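Sulfate transporter 4.1, chloroplastic (Arabidopsis thaliana, PDB 7LHV) cotransports sulfate with protons across the membrane as a member of the SLC26/SulP family and may play a role in regulating sulfate assimilation. Local coordinates at residues 496-501 / 540-545; 533-539 / 578-583. One frame throughout, in Å; residues are numbered along the deposited sequence.

Contact 1: 496-501 / 540-545; sequences SANPHI and ANISYI
Pro499 and Tyr544 form the close-packed heart of this contact, lying alongside each other with Pro499 CD 3.4 Å from Tyr544 CD2. The tyrosine CG stands anti to its own nitrogen (chi1 -180°), which carries the ring off the first turn of helix 542-560 and across the incoming loop. Asn498 CA sits over the centre of one ring face, while Ile501 CD1 approaches Tyr544 CE2 obliquely. The same proline ring also meets Asn541 and Ile545: Pro499 CG is 3.7 Å from Asn541 CB and 4.1 Å from Ile545 CG1. Ala497 belongs to this tight part, its small side chain letting the backbones come within 4.5 Å, Ala497 CA to Asn541 CA. Ile501 CD1 meets Ile545 CG1, two branched aliphatic chains suited to a buried seam. No hydrogen bond joins the two segments. The looser side is the partly exposed Asn498, its side chain about 5 Å from a bound phosphocholine lipid, and the outer end of the Tyr544 ring, whose OH bonds Arg548. Replacing Tyr544 by an alanine is likely to open a gap beside Pro499 and leave Arg548 without its hydroxyl partner. The loop 496-501 links helix 477-496 to strand 501-504, while Ile501 and Ile545 continue the packing onto strand 527-533 and Ser496 packs on Val492 of the second subunit.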
loop_
_atom_site.group_PDB
_atom_site.type_symbol
_atom_site.label_atom_id
_atom_site.label_comp_id
_atom_site.label_asym_id
_atom_site.label_seq_id
_atom_site.Cartn_x
_atom_site.Cartn_y
_atom_site.Cartn_z
ATOM N N SER A 496 -2.627 -6.370 -8.150
ATOM C CA SER A 496 -3.646 -5.459 -8.663
ATOM C C SER A 496 -3.269 -4.920 -10.037
ATOM O O SER A 496 -4.138 -4.721 -10.891
ATOM C CB SER A 496 -3.871 -4.310 -7.682
ATOM O OG SER A 496 -4.431 -4.777 -6.468
ATOM N N ALA A 497 -1.982 -4.687 -10.269
ATOM C CA ALA A 497 -1.503 -4.036 -11.478
ATOM C C ALA A 497 -1.283 -4.990 -12.642
ATOM O O ALA A 497 -0.884 -4.540 -13.720
ATOM C CB ALA A 497 -0.199 -3.288 -11.185
ATOM N N ASN A 498 -1.522 -6.287 -12.468
ATOM C CA ASN A 498 -1.351 -7.268 -13.541
ATOM C C ASN A 498 -2.597 -8.136 -13.648
ATOM O O ASN A 498 -2.565 -9.330 -13.332
ATOM C CB ASN A 498 -0.109 -8.126 -13.303
ATOM C CG ASN A 498 1.172 -7.329 -13.383
ATOM O OD1 ASN A 498 1.295 -6.406 -14.185
ATOM N ND2 ASN A 498 2.139 -7.683 -12.550
ATOM N N PRO A 499 -3.711 -7.569 -14.102
ATOM C CA PRO A 499 -4.926 -8.368 -14.265
ATOM C C PRO A 499 -4.800 -9.343 -15.424
ATOM O O PRO A 499 -4.017 -9.155 -16.356
ATOM C CB PRO A 499 -6.005 -7.320 -14.539
ATOM C CG PRO A 499 -5.269 -6.213 -15.181
ATOM C CD PRO A 499 -3.922 -6.173 -14.520
ATOM N N HIS A 500 -5.592 -10.407 -15.348
ATOM C CA HIS A 500 -5.595 -11.419 -16.393
ATOM C C HIS A 500 -6.492 -10.975 -17.538
ATOM O O HIS A 500 -7.636 -10.568 -17.321
ATOM C CB HIS A 500 -6.066 -12.761 -15.838
ATOM C CG HIS A 500 -5.929 -13.896 -16.804
ATOM N ND1 HIS A 500 -7.015 -14.518 -17.381
ATOM C CD2 HIS A 500 -4.832 -14.521 -17.293
ATOM C CE1 HIS A 500 -6.594 -15.477 -18.185
ATOM N NE2 HIS A 500 -5.274 -15.501 -18.151
ATOM N N ILE A 501 -5.965 -11.045 -18.756
ATOM C CA ILE A 501 -6.694 -10.682 -19.963
ATOM C C ILE A 501 -6.664 -11.877 -20.905
ATOM O O ILE A 501 -5.591 -12.418 -21.192
ATOM C CB ILE A 501 -6.093 -9.432 -20.630
ATOM C CG1 ILE A 501 -6.464 -8.182 -19.834
ATOM C CG2 ILE A 501 -6.554 -9.317 -22.064
ATOM C CD1 ILE A 501 -5.802 -6.927 -20.332
ATOM N N ALA A 540 -5.905 1.345 -10.636
ATOM C CA ALA A 540 -4.682 0.592 -10.375
ATOM C C ALA A 540 -4.255 -0.229 -11.586
ATOM O O ALA A 540 -3.064 -0.282 -11.912
ATOM C CB ALA A 540 -4.865 -0.309 -9.156
ATOM N N ASN A 541 -5.197 -0.880 -12.262
ATOM C CA ASN A 541 -4.863 -1.782 -13.357
ATOM C C ASN A 541 -5.136 -1.183 -14.730
ATOM O O ASN A 541 -5.112 -1.913 -15.722
ATOM C CB ASN A 541 -5.616 -3.104 -13.210
ATOM C CG ASN A 541 -7.104 -2.915 -13.029
ATOM O OD1 ASN A 541 -7.646 -1.849 -13.305
ATOM N ND2 ASN A 541 -7.777 -3.957 -12.562
ATOM N N ILE A 542 -5.403 0.120 -14.812
ATOM C CA ILE A 542 -5.734 0.712 -16.102
ATOM C C ILE A 542 -4.509 0.802 -17.007
ATOM O O ILE A 542 -4.631 0.702 -18.233
ATOM C CB ILE A 542 -6.409 2.081 -15.909
ATOM C CG1 ILE A 542 -7.046 2.534 -17.217
ATOM C CG2 ILE A 542 -5.417 3.112 -15.405
ATOM C CD1 ILE A 542 -7.899 1.476 -17.868
ATOM N N SER A 543 -3.318 0.993 -16.435
ATOM C CA SER A 543 -2.116 1.096 -17.258
ATOM C C SER A 543 -1.797 -0.225 -17.948
ATOM O O SER A 543 -1.456 -0.244 -19.139
ATOM C CB SER A 543 -0.938 1.553 -16.401
ATOM O OG SER A 543 -1.199 2.818 -15.821
ATOM N N TYR A 544 -1.898 -1.337 -17.219
ATOM C CA TYR A 544 -1.638 -2.640 -17.821
ATOM C C TYR A 544 -2.639 -2.940 -18.928
ATOM O O TYR A 544 -2.271 -3.469 -19.983
ATOM C CB TYR A 544 -1.679 -3.729 -16.751
ATOM C CG TYR A 544 -1.418 -5.123 -17.272
ATOM C CD1 TYR A 544 -0.127 -5.609 -17.407
ATOM C CD2 TYR A 544 -2.468 -5.958 -17.628
ATOM C CE1 TYR A 544 0.110 -6.883 -17.882
ATOM C CE2 TYR A 544 -2.241 -7.231 -18.101
ATOM C CZ TYR A 544 -0.953 -7.688 -18.228
ATOM O OH TYR A 544 -0.730 -8.960 -18.702
ATOM N N ILE A 545 -3.912 -2.614 -18.702
ATOM C CA ILE A 545 -4.929 -2.853 -19.719
ATOM C C ILE A 545 -4.670 -1.983 -20.942
ATOM O O ILE A 545 -4.827 -2.430 -22.085
ATOM C CB ILE A 545 -6.332 -2.622 -19.133
ATOM C CG1 ILE A 545 -6.617 -3.655 -18.045
ATOM C CG2 ILE A 545 -7.385 -2.698 -20.218
ATOM C CD1 ILE A 545 -7.725 -3.268 -17.111
#

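Contact 2: 533-539 / 578-583; sequences IDSPIYF and PVTHID
The backbone of Ile537 meets that of His581 in the clearest polar link here: Ile537 N donates to His581 O at 3.2 Å, arriving nearly along the C=O axis although the N-H is bent (141°). A weak bond from Asp583 N to Ile537 O follows, and Ile582 CA-H points almost straight at that same oxygen, with CA 3.3 Å from it. Asp583 lays its carboxylate beside the opposing chain, OD2 being 3.0 Å from Phe539 N and near the edge of the Phe539 ring. OD1 accepts from Ala586 N, a short polar side chain thus serving as the N-cap of helix 584-599. An inverse gamma turn centred on Asp534 bends the chain as it leaves strand 527-533, and the Asp534 carboxylate forms a salt bridge with Arg532.

Around this polar frame the packing divides. Pro536 CB sits over one face of the His581 imidazole in a CH-pi contact, 3.7 Å from the ring centroid and 19° off its normal; the histidine chi1 of 48° sets CG between the backbone N and the carbonyl carbon and brings the ring against the proline. Both residues also pack on Glu495 of the second subunit. Facing the interior, Ile537 CG1 touches Val579 CG1 at 3.8 Å, and Ile582 runs alongside Ile537, its CG2 3.8 Å from Ile537 CB. Their branched chains suit this buried position, where Ile537 also packs on helix 542-560 and Ile582 on helix 611-620. Val579 CG2 fits against Ile533 CB.

Each segment joins a strand to the helix after it, 527-533 to 542-560 and 569-575 to 584-599. Adjacent beta-alpha loops leaving neighbouring parallel strands are a feature of alpha/beta folds, here the STAS domain.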
loop_
_atom_site.group_PDB
_atom_site.type_symbol
_atom_site.label_atom_id
_atom_site.label_comp_id
_atom_site.label_asym_id
_atom_site.label_seq_id
_atom_site.Cartn_x
_atom_site.Cartn_y
_atom_site.Cartn_z
ATOM N N ILE A 533 -11.486 -8.838 -20.241
ATOM C CA ILE A 533 -10.756 -8.385 -19.067
ATOM C C ILE A 533 -11.354 -9.088 -17.855
ATOM O O ILE A 533 -12.452 -8.748 -17.412
ATOM C CB ILE A 533 -10.817 -6.862 -18.915
ATOM C CG1 ILE A 533 -10.169 -6.177 -20.119
ATOM C CG2 ILE A 533 -10.137 -6.430 -17.629
ATOM C CD1 ILE A 533 -11.161 -5.625 -21.114
ATOM N N ASP A 534 -10.629 -10.063 -17.312
ATOM C CA ASP A 534 -11.148 -10.872 -16.218
ATOM C C ASP A 534 -10.987 -10.177 -14.874
ATOM O O ASP A 534 -10.463 -10.774 -13.928
ATOM C CB ASP A 534 -10.445 -12.230 -16.184
ATOM C CG ASP A 534 -10.697 -13.050 -17.429
ATOM O OD1 ASP A 534 -11.846 -13.059 -17.914
ATOM O OD2 ASP A 534 -9.748 -13.692 -17.926
ATOM N N SER A 535 -11.451 -8.932 -14.771
ATOM C CA SER A 535 -11.345 -8.157 -13.541
ATOM C C SER A 535 -12.075 -6.831 -13.688
ATOM O O SER A 535 -12.256 -6.346 -14.812
ATOM C CB SER A 535 -9.883 -7.900 -13.183
ATOM O OG SER A 535 -9.176 -7.385 -14.296
ATOM N N PRO A 536 -12.517 -6.217 -12.592
ATOM C CA PRO A 536 -12.997 -4.837 -12.676
ATOM C C PRO A 536 -11.865 -3.900 -13.061
ATOM O O PRO A 536 -10.707 -4.105 -12.690
ATOM C CB PRO A 536 -13.504 -4.550 -11.259
ATOM C CG PRO A 536 -12.793 -5.525 -10.401
ATOM C CD PRO A 536 -12.628 -6.754 -11.229
ATOM N N ILE A 537 -12.208 -2.859 -13.809
ATOM C CA ILE A 537 -11.236 -1.891 -14.297
ATOM C C ILE A 537 -11.303 -0.656 -13.412
ATOM O O ILE A 537 -12.367 -0.049 -13.257
ATOM C CB ILE A 537 -11.487 -1.530 -15.767
ATOM C CG1 ILE A 537 -11.678 -2.792 -16.604
ATOM C CG2 ILE A 537 -10.339 -0.716 -16.312
ATOM C CD1 ILE A 537 -11.978 -2.517 -18.055
ATOM N N TYR A 538 -10.168 -0.284 -12.830
ATOM C CA TYR A 538 -10.078 0.911 -12.005
ATOM C C TYR A 538 -8.670 1.475 -12.150
ATOM O O TYR A 538 -7.885 1.014 -12.984
ATOM C CB TYR A 538 -10.475 0.605 -10.553
ATOM C CG TYR A 538 -9.559 -0.333 -9.801
ATOM C CD1 TYR A 538 -9.400 -1.650 -10.196
ATOM C CD2 TYR A 538 -8.879 0.093 -8.672
ATOM C CE1 TYR A 538 -8.573 -2.507 -9.509
ATOM C CE2 TYR A 538 -8.053 -0.757 -7.975
ATOM C CZ TYR A 538 -7.903 -2.055 -8.400
ATOM O OH TYR A 538 -7.079 -2.912 -7.711
ATOM N N PHE A 539 -8.348 2.484 -11.340
ATOM C CA PHE A 539 -7.131 3.256 -11.575
ATOM C C PHE A 539 -5.860 2.437 -11.400
ATOM O O PHE A 539 -4.825 2.807 -11.960
ATOM C CB PHE A 539 -7.081 4.476 -10.655
ATOM C CG PHE A 539 -7.244 4.155 -9.199
ATOM C CD1 PHE A 539 -6.145 3.837 -8.424
ATOM C CD2 PHE A 539 -8.489 4.196 -8.600
ATOM C CE1 PHE A 539 -6.285 3.551 -7.085
ATOM C CE2 PHE A 539 -8.633 3.909 -7.260
ATOM C CZ PHE A 539 -7.530 3.587 -6.503
ATOM N N PRO A 578 -17.112 -10.082 -17.219
ATOM C CA PRO A 578 -16.515 -10.210 -15.885
ATOM C C PRO A 578 -16.123 -8.886 -15.258
ATOM O O PRO A 578 -15.771 -8.868 -14.072
ATOM C CB PRO A 578 -15.280 -11.076 -16.142
ATOM C CG PRO A 578 -14.881 -10.722 -17.494
ATOM C CD PRO A 578 -16.143 -10.468 -18.261
ATOM N N VAL A 579 -16.170 -7.786 -16.006
ATOM C CA VAL A 579 -15.834 -6.468 -15.474
ATOM C C VAL A 579 -16.997 -6.032 -14.590
ATOM O O VAL A 579 -18.046 -5.617 -15.083
ATOM C CB VAL A 579 -15.556 -5.456 -16.586
ATOM C CG1 VAL A 579 -15.139 -4.132 -15.991
ATOM C CG2 VAL A 579 -14.482 -5.977 -17.517
ATOM N N THR A 580 -16.813 -6.131 -13.273
ATOM C CA THR A 580 -17.895 -5.808 -12.351
ATOM C C THR A 580 -18.234 -4.323 -12.389
ATOM O O THR A 580 -19.412 -3.950 -12.400
ATOM C CB THR A 580 -17.519 -6.238 -10.936
ATOM O OG1 THR A 580 -17.287 -7.651 -10.913
ATOM C CG2 THR A 580 -18.640 -5.908 -9.967
ATOM N N HIS A 581 -17.218 -3.462 -12.420
ATOM C CA HIS A 581 -17.440 -2.024 -12.399
ATOM C C HIS A 581 -16.255 -1.332 -13.053
ATOM O O HIS A 581 -15.166 -1.898 -13.160
ATOM C CB HIS A 581 -17.639 -1.513 -10.972
ATOM C CG HIS A 581 -16.612 -2.014 -10.005
ATOM N ND1 HIS A 581 -15.338 -1.491 -9.937
ATOM C CD2 HIS A 581 -16.668 -2.987 -9.067
ATOM C CE1 HIS A 581 -14.654 -2.123 -9.001
ATOM N NE2 HIS A 581 -15.438 -3.036 -8.457
ATOM N N ILE A 582 -16.484 -0.095 -13.491
ATOM C CA ILE A 582 -15.438 0.742 -14.065
ATOM C C ILE A 582 -15.548 2.143 -13.484
ATOM O O ILE A 582 -16.642 2.627 -13.179
ATOM C CB ILE A 582 -15.503 0.789 -15.608
ATOM C CG1 ILE A 582 -16.873 1.260 -16.084
ATOM C CG2 ILE A 582 -15.163 -0.556 -16.206
ATOM C CD1 ILE A 582 -16.972 1.375 -17.584
ATOM N N ASP A 583 -14.401 2.793 -13.323
ATOM C CA ASP A 583 -14.331 4.143 -12.796
ATOM C C ASP A 583 -14.073 5.136 -13.930
ATOM O O ASP A 583 -14.134 4.796 -15.113
ATOM C CB ASP A 583 -13.260 4.225 -11.708
ATOM C CG ASP A 583 -11.885 3.868 -12.216
ATOM O OD1 ASP A 583 -11.793 3.300 -13.322
ATOM O OD2 ASP A 583 -10.895 4.150 -11.511
#

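In the fold
Contacts 1 and 2 share the loop between strand 527-533 and helix 542-560: contact 2 uses its beginning, contact 1 its end and the first helical turn. Their centres are about 9 Å apart. Contact 1, the more buried, packs the link from helix 477-496, which is predicted to cross the membrane, to strand 501-504 against the start of helix 542-560, with no hydrogen bond across it; contact 2, partly buried, joins two strand-to-helix loops and adds backbone bonds and a capping carboxylate. Polar bridges tie them together, His500 ND1 to Asp534 OD2 and Asn541 ND2 to Pro536 O, both 2.9 Å and probable hydrogen bonds. Both also touch the second subunit, placing this junction at the dimer interface.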